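Local structure of cobalamin biosynthesis protein CobN (7C6O) at residues 716-721 against 762-767; 724-729 against 852-857; 711-716 against 796-801; 891-896 against 1098-1103; 699-704 against 1136-1141. The protein probably catalyses, as the large subunit of cobaltochelatase, the ATP-dependent insertion of cobalt into the corrin ring during cobalamin biosynthesis. All coordinates share one frame; numbering follows the deposited sequence.

How the contacts relate
Contacts 1, 4 and 5 are buried, contact 3 is partly buried and contact 2 lies at the surface. Contacts 1 and 3 share helix 710-722, which meets helix 750-769 in one and helix 784-801 in the other; their centres are about 8 Å apart. Contact 1 is wholly apolar, while contact 3 adds a glutamate to a leucine pair. Contact 2 touches contact 4 where the backbones of Ser852 and Ala894 bond. Their chemistry differs: contact 2 is a leucine pair beside an arginine, while contact 4 is polar and lies nearest the chain centre. Contact 5 touches none of the others. It sets a leucine against the aliphatic part of a buried lysine.

Contact 1 of 5, residues 716-721 against 762-767; sequences LVLAIL and ELVAAL
Val764 faces Leu718 and Val717 and has the most surface buried in this contact. It presents a different methyl to each. Its CG2 reaches Leu718 CD2 at 3.7 Å. Its CG1 meets Val717 CG1 at 3.9 Å. The torsion of Val764 explains this division: CG1 lies anti to the backbone N (chi1 -178°), which leaves CG2 beside that N and turned to the leucines. Leu721 adds a longer touch, with CD1 at 4.2 Å from Val764 CG2. Leu718 starts out along the flank of its helix, and only its CD2 end swings in to Val764. All three side chains cross obliquely to the valine. Together with Leu714 one turn earlier, they form a four-residue hole that takes Val764 as a single knob. The axes of the two helix segments come within 10.4 Å, with 126° between their N-to-C directions. Helix 784-801 covers another side of Val717 and Leu721, and Trp772 also packs on Val764. The chemistry is wholly apolar between the two segments. Methyl groups meet methyl groups in a buried place, so the helices are held by shape and by exclusion of water, with no directional bond between them.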
# COMPACT_ATOMS: atom_id res chain seq x y z
N LEU A 716 14.24 21.85 3.90
CA LEU A 716 13.81 20.60 3.28
C LEU A 716 14.89 20.03 2.37
O LEU A 716 15.16 18.82 2.41
CB LEU A 716 12.51 20.82 2.51
CG LEU A 716 11.87 19.59 1.87
CD1 LEU A 716 11.68 18.49 2.90
CD2 LEU A 716 10.54 19.96 1.24
N VAL A 717 15.53 20.88 1.56
CA VAL A 717 16.61 20.40 0.70
C VAL A 717 17.76 19.85 1.55
O VAL A 717 18.32 18.80 1.24
CB VAL A 717 17.09 21.53 -0.24
CG1 VAL A 717 18.39 21.13 -0.92
CG2 VAL A 717 16.02 21.84 -1.27
N LEU A 718 18.11 20.55 2.63
CA LEU A 718 19.14 20.06 3.54
C LEU A 718 18.80 18.67 4.06
O LEU A 718 19.67 17.79 4.12
CB LEU A 718 19.33 21.03 4.70
CG LEU A 718 20.41 22.10 4.60
CD1 LEU A 718 20.34 23.01 5.81
CD2 LEU A 718 21.79 21.46 4.48
N ALA A 719 17.54 18.46 4.46
CA ALA A 719 17.14 17.15 4.97
C ALA A 719 17.23 16.08 3.88
O ALA A 719 17.67 14.96 4.14
CB ALA A 719 15.72 17.22 5.53
N ILE A 720 16.83 16.42 2.66
CA ILE A 720 16.88 15.46 1.56
C ILE A 720 18.33 15.08 1.26
O ILE A 720 18.65 13.90 1.05
CB ILE A 720 16.17 16.02 0.32
CG1 ILE A 720 14.66 16.10 0.57
CG2 ILE A 720 16.48 15.19 -0.91
CD1 ILE A 720 13.89 16.88 -0.47
N LEU A 721 19.23 16.07 1.24
CA LEU A 721 20.62 15.84 0.88
C LEU A 721 21.42 15.13 1.96
O LEU A 721 22.55 14.70 1.68
CB LEU A 721 21.30 17.17 0.54
CG LEU A 721 20.80 17.90 -0.70
CD1 LEU A 721 21.57 19.21 -0.88
CD2 LEU A 721 20.94 17.01 -1.93
N GLU A 762 25.43 26.37 5.12
CA GLU A 762 26.03 27.52 4.44
C GLU A 762 26.11 27.29 2.93
O GLU A 762 25.79 28.19 2.14
CB GLU A 762 27.42 27.80 5.02
CG GLU A 762 27.98 29.17 4.69
CD GLU A 762 29.32 29.41 5.35
OE1 GLU A 762 30.15 28.48 5.38
OE2 GLU A 762 29.54 30.54 5.85
N LEU A 763 26.52 26.09 2.52
CA LEU A 763 26.64 25.78 1.10
C LEU A 763 25.29 25.80 0.40
O LEU A 763 25.14 26.39 -0.68
CB LEU A 763 27.32 24.42 0.91
CG LEU A 763 28.83 24.34 1.14
CD1 LEU A 763 29.30 22.90 1.10
CD2 LEU A 763 29.57 25.18 0.11
N VAL A 764 24.28 25.14 0.99
CA VAL A 764 22.97 25.07 0.35
C VAL A 764 22.32 26.45 0.31
O VAL A 764 21.66 26.80 -0.68
CB VAL A 764 22.08 24.04 1.07
CG1 VAL A 764 20.73 23.91 0.37
CG2 VAL A 764 22.77 22.69 1.11
N ALA A 765 22.51 27.25 1.36
CA ALA A 765 21.96 28.60 1.36
C ALA A 765 22.61 29.45 0.28
O ALA A 765 21.96 30.31 -0.33
CB ALA A 765 22.15 29.24 2.74
N ALA A 766 23.90 29.23 0.02
CA ALA A 766 24.57 29.95 -1.06
C ALA A 766 24.08 29.49 -2.42
O ALA A 766 23.86 30.32 -3.32
CB ALA A 766 26.09 29.77 -0.94
N LEU A 767 23.89 28.18 -2.59
CA LEU A 767 23.34 27.67 -3.85
C LEU A 767 21.94 28.20 -4.08
O LEU A 767 21.58 28.55 -5.21
CB LEU A 767 23.35 26.14 -3.84
CG LEU A 767 22.84 25.46 -5.11
CD1 LEU A 767 23.72 25.82 -6.29
CD2 LEU A 767 22.77 23.95 -4.92

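Contact 2 of 5, residues 724-729 against 852-857; sequences RQLFGG and SRLAWE
The guanidinium of Arg724 meets Leu854 at its edge. Leu854 CD1 lies near the guanidinium plane, 4.4 Å from Arg724 NH2. This touch is doubtful, because Arg724 was modelled in two conformers. Another flat group, the Phe727 ring, points elsewhere and meets Phe792 of helix 784-801 edge-to-face. The firmer contact is between two leucines. The Leu726 and Leu854 side chains meet tip to tip. Leu854 CD1 stands before the fork of Leu726, at 4.0 Å from both Leu726 CD1 and Leu726 CD2. The first torsion of Leu726 holds CG anti to its own N (chi1 -179°), and this sends the fork out to the helix. Leu854 remains exposed, and Leu726 covers only part of its methyl end. The segments stay well apart, with the nearest CA atoms, those of Leu726 and Leu854, 10.2 Å from each other. The loop is tied elsewhere: the backbone of Leu726 bonds to Gly831, and that of Gln725 to Ile733. On the helix side, Arg853 forms a salt bridge with Asp913. The helix start is well defined. Ser852 OG accepts from Ala855 N at 3.1 Å, with an N-H...O angle of 162°. The Trp856 N to Ser852 O bond, 2.8 Å long, closes the first turn. The arrangement is that of a serine N-cap on helix 853-874, with a loop leucine resting on a residue of that first turn.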
# COMPACT_ATOMS: atom_id res chain seq x y z
N ARG A 724 22.49 9.32 1.90
CA ARG A 724 23.14 8.79 0.70
C ARG A 724 22.06 8.49 -0.34
O ARG A 724 21.02 7.92 -0.03
CB ARG A 724 23.96 7.54 1.04
CG ARG A 724 23.41 6.21 0.54
CD ARG A 724 22.48 5.56 1.56
NE ARG A 724 21.80 4.40 1.00
CZ ARG A 724 20.52 4.39 0.64
NH1 ARG A 724 19.77 5.48 0.80
NH2 ARG A 724 19.98 3.29 0.12
N GLN A 725 22.31 8.92 -1.57
CA GLN A 725 21.28 8.86 -2.60
C GLN A 725 21.30 7.53 -3.34
O GLN A 725 22.34 7.12 -3.86
CB GLN A 725 21.46 10.01 -3.60
CG GLN A 725 21.42 11.40 -2.97
CD GLN A 725 20.09 11.70 -2.30
OE1 GLN A 725 19.06 11.10 -2.61
NE2 GLN A 725 20.11 12.65 -1.37
N LEU A 726 20.15 6.86 -3.36
CA LEU A 726 19.90 5.79 -4.32
C LEU A 726 19.20 6.42 -5.51
O LEU A 726 18.03 6.80 -5.43
CB LEU A 726 19.05 4.68 -3.69
CG LEU A 726 18.72 3.49 -4.59
CD1 LEU A 726 19.99 2.74 -4.98
CD2 LEU A 726 17.74 2.56 -3.90
N PHE A 727 19.93 6.57 -6.61
CA PHE A 727 19.42 7.28 -7.78
C PHE A 727 19.84 6.53 -9.03
O PHE A 727 21.02 6.19 -9.18
CB PHE A 727 19.94 8.72 -7.82
CG PHE A 727 19.24 9.59 -8.82
CD1 PHE A 727 18.04 10.21 -8.50
CD2 PHE A 727 19.77 9.79 -10.08
CE1 PHE A 727 17.39 11.01 -9.42
CE2 PHE A 727 19.12 10.59 -11.00
CZ PHE A 727 17.93 11.20 -10.67
N GLY A 728 18.88 6.26 -9.91
CA GLY A 728 19.15 5.42 -11.06
C GLY A 728 19.65 4.04 -10.69
O GLY A 728 20.41 3.43 -11.44
N GLY A 729 19.25 3.54 -9.52
CA GLY A 729 19.71 2.25 -9.05
C GLY A 729 21.14 2.21 -8.58
O GLY A 729 21.67 1.12 -8.35
N SER A 852 14.73 -6.79 -1.57
CA SER A 852 15.84 -6.52 -2.46
C SER A 852 17.16 -6.84 -1.76
O SER A 852 17.21 -7.11 -0.56
CB SER A 852 15.83 -5.07 -2.92
OG SER A 852 16.17 -4.19 -1.86
N ARG A 853 18.25 -6.81 -2.53
CA ARG A 853 19.56 -7.04 -1.94
C ARG A 853 19.91 -5.94 -0.94
O ARG A 853 20.53 -6.21 0.10
CB ARG A 853 20.62 -7.14 -3.04
CG ARG A 853 20.47 -8.37 -3.92
CD ARG A 853 21.59 -8.46 -4.95
NE ARG A 853 21.49 -9.68 -5.74
CZ ARG A 853 22.05 -10.84 -5.40
NH1 ARG A 853 22.74 -10.94 -4.28
NH2 ARG A 853 21.91 -11.90 -6.19
N LEU A 854 19.53 -4.69 -1.24
CA LEU A 854 19.76 -3.61 -0.28
C LEU A 854 18.93 -3.82 0.98
O LEU A 854 19.41 -3.56 2.09
CB LEU A 854 19.44 -2.26 -0.91
CG LEU A 854 20.44 -1.72 -1.93
CD1 LEU A 854 20.01 -0.34 -2.41
CD2 LEU A 854 21.84 -1.68 -1.34
N ALA A 855 17.68 -4.27 0.83
CA ALA A 855 16.86 -4.54 2.00
C ALA A 855 17.40 -5.72 2.80
O ALA A 855 17.30 -5.72 4.04
CB ALA A 855 15.41 -4.81 1.58
N TRP A 856 17.96 -6.72 2.12
CA TRP A 856 18.60 -7.83 2.83
C TRP A 856 19.72 -7.33 3.73
O TRP A 856 19.85 -7.77 4.87
CB TRP A 856 19.13 -8.86 1.83
CG TRP A 856 19.98 -9.91 2.45
CD1 TRP A 856 21.31 -10.13 2.23
CD2 TRP A 856 19.58 -10.89 3.42
NE1 TRP A 856 21.76 -11.19 2.99
CE2 TRP A 856 20.71 -11.67 3.73
CE3 TRP A 856 18.36 -11.18 4.05
CZ2 TRP A 856 20.66 -12.72 4.64
CZ3 TRP A 856 18.32 -12.23 4.95
CH2 TRP A 856 19.46 -12.98 5.24
N GLU A 857 20.55 -6.41 3.22
CA GLU A 857 21.61 -5.83 4.04
C GLU A 857 21.03 -5.15 5.27
O GLU A 857 21.56 -5.31 6.38
CB GLU A 857 22.43 -4.82 3.23
CG GLU A 857 23.10 -5.39 1.99
CD GLU A 857 24.05 -4.39 1.36
OE1 GLU A 857 24.55 -3.50 2.08
OE2 GLU A 857 24.30 -4.49 0.14

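Contact 3 of 5, residues 711-716 against 796-801; sequences EQELDL and EVIPRL
Glu713 and Ile798 lie crosswise, nearly perpendicular, while Leu716 and Leu801 meet at a slant. In the first pair the carboxylate comes up against a methyl, with Glu713 OE2 at 3.9 Å from Ile798 CD1. Glu713 reaches this far because its chain is extended, with CG anti to N (chi1 179°) and chi2 also near 180°. In the second pair only the branch ends touch: Leu716 CD2 is 4.1 Å from Leu801 CD2. Leu801 turns its side chain in from a helix kinked at Pro799, whose N has no bond to the turn before. Away from the interface, Arg800 NE makes a salt bridge with Glu796 OE1 at 2.7 Å, one turn back on the same helix. The acceptor lies in the guanidinium plane and is met nearly head-on. The other carboxylate oxygen of Glu713, OE1, accepts from Gln768 NE2 of helix 750-769 and, more weakly, from Trp772 NE1. Val717, next on helix 710-722, packs on both Ile798 and Leu801. The chemistry is mixed. The leucines make apolar contact in the buried part, and the glutamate spends its polar strength on other residues, offering Ile798 only van der Waals contact.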
# COMPACT_ATOMS: atom_id res chain seq x y z
N GLU A 711 13.26 29.81 3.50
CA GLU A 711 13.92 29.02 4.54
C GLU A 711 13.35 27.61 4.62
O GLU A 711 14.08 26.67 4.96
CB GLU A 711 13.79 29.73 5.89
N GLN A 712 12.06 27.44 4.32
CA GLN A 712 11.47 26.10 4.34
C GLN A 712 12.02 25.25 3.20
O GLN A 712 12.20 24.04 3.36
CB GLN A 712 9.95 26.19 4.26
CG GLN A 712 9.31 26.93 5.43
CD GLN A 712 9.37 28.44 5.29
OE1 GLN A 712 9.30 28.97 4.18
NE2 GLN A 712 9.52 29.13 6.41
N GLU A 713 12.28 25.87 2.04
CA GLU A 713 12.94 25.15 0.96
C GLU A 713 14.37 24.77 1.34
O GLU A 713 14.82 23.67 1.03
CB GLU A 713 12.93 26.00 -0.31
CG GLU A 713 13.61 25.35 -1.51
CD GLU A 713 13.65 26.25 -2.72
OE1 GLU A 713 14.12 27.40 -2.60
OE2 GLU A 713 13.19 25.81 -3.80
N LEU A 714 15.08 25.68 2.01
CA LEU A 714 16.45 25.39 2.42
C LEU A 714 16.50 24.22 3.40
O LEU A 714 17.29 23.29 3.23
CB LEU A 714 17.08 26.65 3.04
CG LEU A 714 18.37 26.51 3.84
CD1 LEU A 714 19.48 25.91 3.00
CD2 LEU A 714 18.80 27.87 4.38
N ASP A 715 15.64 24.25 4.43
CA ASP A 715 15.63 23.17 5.41
C ASP A 715 15.24 21.84 4.79
O ASP A 715 15.83 20.80 5.10
CB ASP A 715 14.67 23.52 6.56
CG ASP A 715 15.28 24.47 7.57
OD1 ASP A 715 16.43 24.23 7.99
OD2 ASP A 715 14.61 25.46 7.93
N LEU A 716 14.24 21.85 3.90
CA LEU A 716 13.81 20.60 3.28
C LEU A 716 14.89 20.03 2.37
O LEU A 716 15.16 18.82 2.41
CB LEU A 716 12.51 20.82 2.51
CG LEU A 716 11.87 19.59 1.87
CD1 LEU A 716 11.68 18.49 2.90
CD2 LEU A 716 10.54 19.96 1.24
N GLU A 796 18.41 17.75 -9.94
CA GLU A 796 17.34 16.80 -9.70
C GLU A 796 16.39 17.22 -8.58
O GLU A 796 15.18 17.26 -8.79
CB GLU A 796 17.92 15.42 -9.38
CG GLU A 796 18.70 14.80 -10.52
CD GLU A 796 17.82 14.42 -11.70
OE1 GLU A 796 16.59 14.32 -11.52
OE2 GLU A 796 18.37 14.20 -12.80
N VAL A 797 16.92 17.53 -7.39
CA VAL A 797 16.06 17.79 -6.23
C VAL A 797 15.16 18.99 -6.48
O VAL A 797 13.94 18.91 -6.36
CB VAL A 797 16.91 17.97 -4.97
CG1 VAL A 797 16.01 18.22 -3.76
CG2 VAL A 797 17.80 16.76 -4.74
N ILE A 798 15.76 20.13 -6.84
CA ILE A 798 14.99 21.36 -6.99
C ILE A 798 13.95 21.26 -8.11
O ILE A 798 12.78 21.61 -7.87
CB ILE A 798 15.93 22.57 -7.16
CG1 ILE A 798 16.73 22.78 -5.88
CG2 ILE A 798 15.15 23.82 -7.52
CD1 ILE A 798 15.87 23.10 -4.69
N PRO A 799 14.30 20.83 -9.33
CA PRO A 799 13.25 20.73 -10.37
C PRO A 799 12.14 19.76 -10.00
O PRO A 799 10.97 20.01 -10.35
CB PRO A 799 14.03 20.26 -11.60
CG PRO A 799 15.42 20.73 -11.36
CD PRO A 799 15.63 20.55 -9.89
N ARG A 800 12.46 18.66 -9.32
CA ARG A 800 11.43 17.71 -8.93
C ARG A 800 10.56 18.26 -7.80
O ARG A 800 9.34 18.08 -7.81
CB ARG A 800 12.07 16.38 -8.54
CG ARG A 800 12.72 15.66 -9.71
CD ARG A 800 13.55 14.48 -9.24
NE ARG A 800 14.18 13.79 -10.36
CZ ARG A 800 13.61 12.81 -11.05
NH1 ARG A 800 12.40 12.38 -10.72
NH2 ARG A 800 14.26 12.24 -12.06
N LEU A 801 11.18 18.93 -6.83
CA LEU A 801 10.41 19.60 -5.79
C LEU A 801 9.43 20.60 -6.40
O LEU A 801 8.31 20.76 -5.91
CB LEU A 801 11.33 20.30 -4.80
CG LEU A 801 11.78 19.51 -3.58
CD1 LEU A 801 12.73 20.33 -2.71
CD2 LEU A 801 10.57 19.04 -2.78

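Contact 4 of 5, residues 891-896 against 1098-1103; sequences MRTAGD and GDNTRP
One hydrogen bond joins the segments, from Asn1100 ND2 to Asp896 OD2. It is 3.0 Å long and nearly straight, at 168°. The donor meets OD2 on the anti side, slightly out of the carboxylate plane, and the acceptor lies close to the amide plane of Asn1100. The two planes stand 47° apart, and the two side chains run antiparallel, one alongside the other. Asn1100 holds CG between its own N and carbonyl carbon (chi1 58°), which directs ND2 at the aspartate. Van der Waals contact adds little: Thr893 CG2 lies 4.0 Å from Asn1100 ND2. Charged pairing comes from outside. Arg830 NH2 makes a salt bridge with Asp896 OD2 and also donates to Asn1100 O, so it bridges both sides. Local turns shape each segment. Thr893 OG1 accepts from Gly895 N and, at 3.0 Å, from Asp896 N, giving an ST turn and ST motif; it also bonds to Ser889 O. Asp1099 OD1 takes Thr1101 N at 3.0 Å in an Asx turn, and Thr1101 OG1 at 2.6 Å. Asp1099 OD2 is left to three arginines, Arg1064, Arg1107 and Arg1109. Asp896 OD2 thus has two donors in a buried setting, an amide and an arginine, which would fix the rotation of the carboxylate and tie the start of helix 896-905 to the loop just after strand 1094-1099.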
# COMPACT_ATOMS: atom_id res chain seq x y z
N MET A 891 7.00 -1.45 1.17
CA MET A 891 7.05 -0.61 -0.02
C MET A 891 8.00 0.57 0.14
O MET A 891 8.57 1.03 -0.86
CB MET A 891 5.64 -0.12 -0.36
CG MET A 891 4.68 -1.22 -0.75
SD MET A 891 3.01 -0.60 -0.99
CE MET A 891 2.23 -2.03 -1.76
N ARG A 892 8.18 1.06 1.37
CA ARG A 892 9.12 2.16 1.60
C ARG A 892 10.57 1.70 1.51
O ARG A 892 11.44 2.47 1.10
CB ARG A 892 8.89 2.79 2.97
CG ARG A 892 7.59 3.55 3.18
CD ARG A 892 7.59 4.18 4.58
NE ARG A 892 6.34 4.87 4.91
CZ ARG A 892 5.62 4.64 6.00
NH1 ARG A 892 6.01 3.74 6.89
NH2 ARG A 892 4.50 5.32 6.20
N THR A 893 10.84 0.46 1.91
CA THR A 893 12.21 -0.02 2.08
C THR A 893 12.60 -1.15 1.14
O THR A 893 13.77 -1.55 1.14
CB THR A 893 12.42 -0.53 3.52
OG1 THR A 893 11.65 -1.72 3.71
CG2 THR A 893 11.97 0.52 4.53
N ALA A 894 11.66 -1.67 0.35
CA ALA A 894 11.84 -2.87 -0.46
C ALA A 894 12.08 -4.11 0.40
O ALA A 894 12.66 -5.10 -0.08
CB ALA A 894 12.95 -2.71 -1.50
N GLY A 895 11.65 -4.09 1.66
CA GLY A 895 11.52 -5.31 2.44
C GLY A 895 12.44 -5.50 3.63
O GLY A 895 12.83 -6.63 3.93
N ASP A 896 12.77 -4.42 4.34
CA ASP A 896 13.66 -4.53 5.50
C ASP A 896 13.11 -5.50 6.54
O ASP A 896 13.85 -6.35 7.06
CB ASP A 896 13.89 -3.16 6.13
CG ASP A 896 14.82 -2.28 5.32
OD1 ASP A 896 15.18 -2.66 4.19
OD2 ASP A 896 15.20 -1.20 5.83
N GLY A 1098 13.45 -0.76 16.20
CA GLY A 1098 14.53 -0.80 15.24
C GLY A 1098 14.49 0.43 14.35
O GLY A 1098 13.50 0.65 13.66
N ASP A 1099 15.55 1.23 14.36
CA ASP A 1099 15.58 2.48 13.60
C ASP A 1099 16.26 2.21 12.26
O ASP A 1099 17.49 2.14 12.18
CB ASP A 1099 16.30 3.57 14.39
CG ASP A 1099 16.22 4.94 13.72
OD1 ASP A 1099 15.75 5.03 12.56
OD2 ASP A 1099 16.63 5.94 14.36
N ASN A 1100 15.46 2.06 11.21
CA ASN A 1100 15.98 1.94 9.85
C ASN A 1100 15.57 3.14 9.00
O ASN A 1100 15.32 3.02 7.80
CB ASN A 1100 15.54 0.63 9.20
CG ASN A 1100 14.03 0.45 9.14
OD1 ASN A 1100 13.29 0.93 10.01
ND2 ASN A 1100 13.56 -0.28 8.13
N THR A 1101 15.52 4.33 9.62
CA THR A 1101 15.38 5.55 8.84
C THR A 1101 16.63 5.84 8.03
O THR A 1101 16.56 6.48 6.97
CB THR A 1101 15.07 6.74 9.75
OG1 THR A 1101 16.10 6.87 10.75
CG2 THR A 1101 13.72 6.57 10.43
N ARG A 1102 17.78 5.37 8.50
CA ARG A 1102 19.06 5.51 7.80
C ARG A 1102 19.64 4.12 7.59
O ARG A 1102 20.21 3.53 8.53
CB ARG A 1102 20.02 6.39 8.59
CG ARG A 1102 19.53 7.82 8.78
CD ARG A 1102 20.08 8.44 10.06
NE ARG A 1102 21.54 8.45 10.10
CZ ARG A 1102 22.26 8.96 11.09
NH1 ARG A 1102 21.66 9.51 12.14
NH2 ARG A 1102 23.58 8.92 11.04
N PRO A 1103 19.52 3.54 6.39
CA PRO A 1103 19.99 2.16 6.18
C PRO A 1103 21.48 1.98 6.43
O PRO A 1103 21.90 0.85 6.71
CB PRO A 1103 19.64 1.89 4.71
CG PRO A 1103 18.55 2.87 4.39
CD PRO A 1103 18.85 4.09 5.20

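Contact 5 of 5, residues 699-704 against 1136-1141; sequences DGLHIL and GYKGAF
Leu701 sits in an extended stretch of loop and comes nearest helix 1136-1157 at Gly1139, CA to CA 7.7 Å. Its side chain points at the helix and touches it with one methyl. Leu701 CD1 is 3.6 Å from Lys1138 CG, and 4.1 Å from Lys1138 CB. The methyl lies against the base of the lysine chain, and the two side chains run nearly perpendicular. The same CD1 also lies 4.1 Å from Gly1139 N, so the methyl reaches the helix backbone. Lys1138 sets CG anti to N (chi1 -172°) and then bends at chi2 (53°) and chi4 (49°). Its aliphatic part serves the leucine, while its amino group is used elsewhere: NZ forms a salt bridge with Glu1142 one turn on and bonds to Ala386 O and Leu389 O. Those bonds give the charge of the buried lysine its partners. The loop leads from strand 696-698 to helix 710-722, and His702 pairs by its backbone with Gly388 and Asp390. Helix 391-405 lies alongside, touched by Ile703 and Lys1138, and helix 1176-1185 packs on Ala1140.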
# COMPACT_ATOMS: atom_id res chain seq x y z
N ASP A 699 8.15 20.70 10.51
CA ASP A 699 8.22 22.12 10.83
C ASP A 699 7.02 22.85 10.25
O ASP A 699 7.10 24.00 9.82
CB ASP A 699 9.53 22.72 10.33
CG ASP A 699 9.82 24.07 10.94
OD1 ASP A 699 9.59 24.24 12.15
OD2 ASP A 699 10.28 24.97 10.19
N GLY A 700 5.88 22.17 10.25
CA GLY A 700 4.65 22.64 9.66
C GLY A 700 3.91 21.48 9.04
O GLY A 700 4.25 20.31 9.25
N LEU A 701 2.87 21.80 8.28
CA LEU A 701 2.09 20.80 7.55
C LEU A 701 2.05 21.19 6.09
O LEU A 701 2.13 22.37 5.74
CB LEU A 701 0.67 20.68 8.11
CG LEU A 701 0.55 20.27 9.58
CD1 LEU A 701 -0.90 20.32 10.03
CD2 LEU A 701 1.13 18.89 9.78
N HIS A 702 1.94 20.19 5.22
CA HIS A 702 1.87 20.47 3.80
C HIS A 702 0.50 21.02 3.43
O HIS A 702 -0.52 20.58 3.96
CB HIS A 702 2.17 19.22 2.97
CG HIS A 702 2.15 19.47 1.49
ND1 HIS A 702 3.03 20.34 0.88
CD2 HIS A 702 1.36 18.98 0.51
CE1 HIS A 702 2.78 20.37 -0.42
NE2 HIS A 702 1.77 19.56 -0.67
N ILE A 703 0.49 21.99 2.52
CA ILE A 703 -0.74 22.51 1.92
C ILE A 703 -0.72 22.12 0.45
O ILE A 703 0.27 22.38 -0.25
CB ILE A 703 -0.86 24.03 2.09
CG1 ILE A 703 -0.93 24.40 3.57
CG2 ILE A 703 -2.10 24.55 1.36
CD1 ILE A 703 -1.02 25.89 3.81
N LEU A 704 -1.80 21.48 0.00
CA LEU A 704 -1.87 20.96 -1.36
C LEU A 704 -1.53 22.04 -2.37
O LEU A 704 -2.08 23.14 -2.34
CB LEU A 704 -3.28 20.42 -1.61
CG LEU A 704 -3.46 19.14 -2.43
CD1 LEU A 704 -2.62 18.01 -1.85
CD2 LEU A 704 -4.93 18.74 -2.43
N GLY A 1136 -3.66 26.22 12.47
CA GLY A 1136 -5.06 26.28 12.86
C GLY A 1136 -5.63 24.96 13.33
O GLY A 1136 -5.04 24.25 14.16
N TYR A 1137 -6.81 24.62 12.80
CA TYR A 1137 -7.56 23.45 13.25
C TYR A 1137 -6.71 22.18 13.17
O TYR A 1137 -6.66 21.39 14.13
CB TYR A 1137 -8.84 23.30 12.43
CG TYR A 1137 -9.64 22.03 12.70
CD1 TYR A 1137 -9.35 20.85 12.03
CD2 TYR A 1137 -10.69 22.03 13.61
CE1 TYR A 1137 -10.08 19.70 12.27
CE2 TYR A 1137 -11.42 20.88 13.85
CZ TYR A 1137 -11.11 19.72 13.18
OH TYR A 1137 -11.83 18.57 13.41
N LYS A 1138 -6.04 21.96 12.04
CA LYS A 1138 -5.30 20.72 11.85
C LYS A 1138 -4.05 20.68 12.72
O LYS A 1138 -3.67 19.61 13.22
CB LYS A 1138 -4.94 20.55 10.37
CG LYS A 1138 -4.34 19.19 10.02
CD LYS A 1138 -5.23 18.05 10.50
CE LYS A 1138 -4.85 16.74 9.83
NZ LYS A 1138 -3.39 16.47 9.88
N GLY A 1139 -3.40 21.82 12.92
CA GLY A 1139 -2.29 21.86 13.85
C GLY A 1139 -2.71 21.48 15.26
O GLY A 1139 -2.02 20.72 15.94
N ALA A 1140 -3.85 22.00 15.71
CA ALA A 1140 -4.40 21.62 17.00
C ALA A 1140 -4.79 20.15 17.02
O ALA A 1140 -4.61 19.46 18.03
CB ALA A 1140 -5.60 22.50 17.34
N PHE A 1141 -5.33 19.65 15.90
CA PHE A 1141 -5.67 18.24 15.77
C PHE A 1141 -4.45 17.35 16.01
O PHE A 1141 -4.55 16.33 16.70
CB PHE A 1141 -6.25 17.99 14.37
CG PHE A 1141 -6.63 16.56 14.09
CD1 PHE A 1141 -5.67 15.63 13.72
CD2 PHE A 1141 -7.95 16.16 14.16
CE1 PHE A 1141 -6.02 14.32 13.45
CE2 PHE A 1141 -8.31 14.85 13.89
CZ PHE A 1141 -7.34 13.93 13.53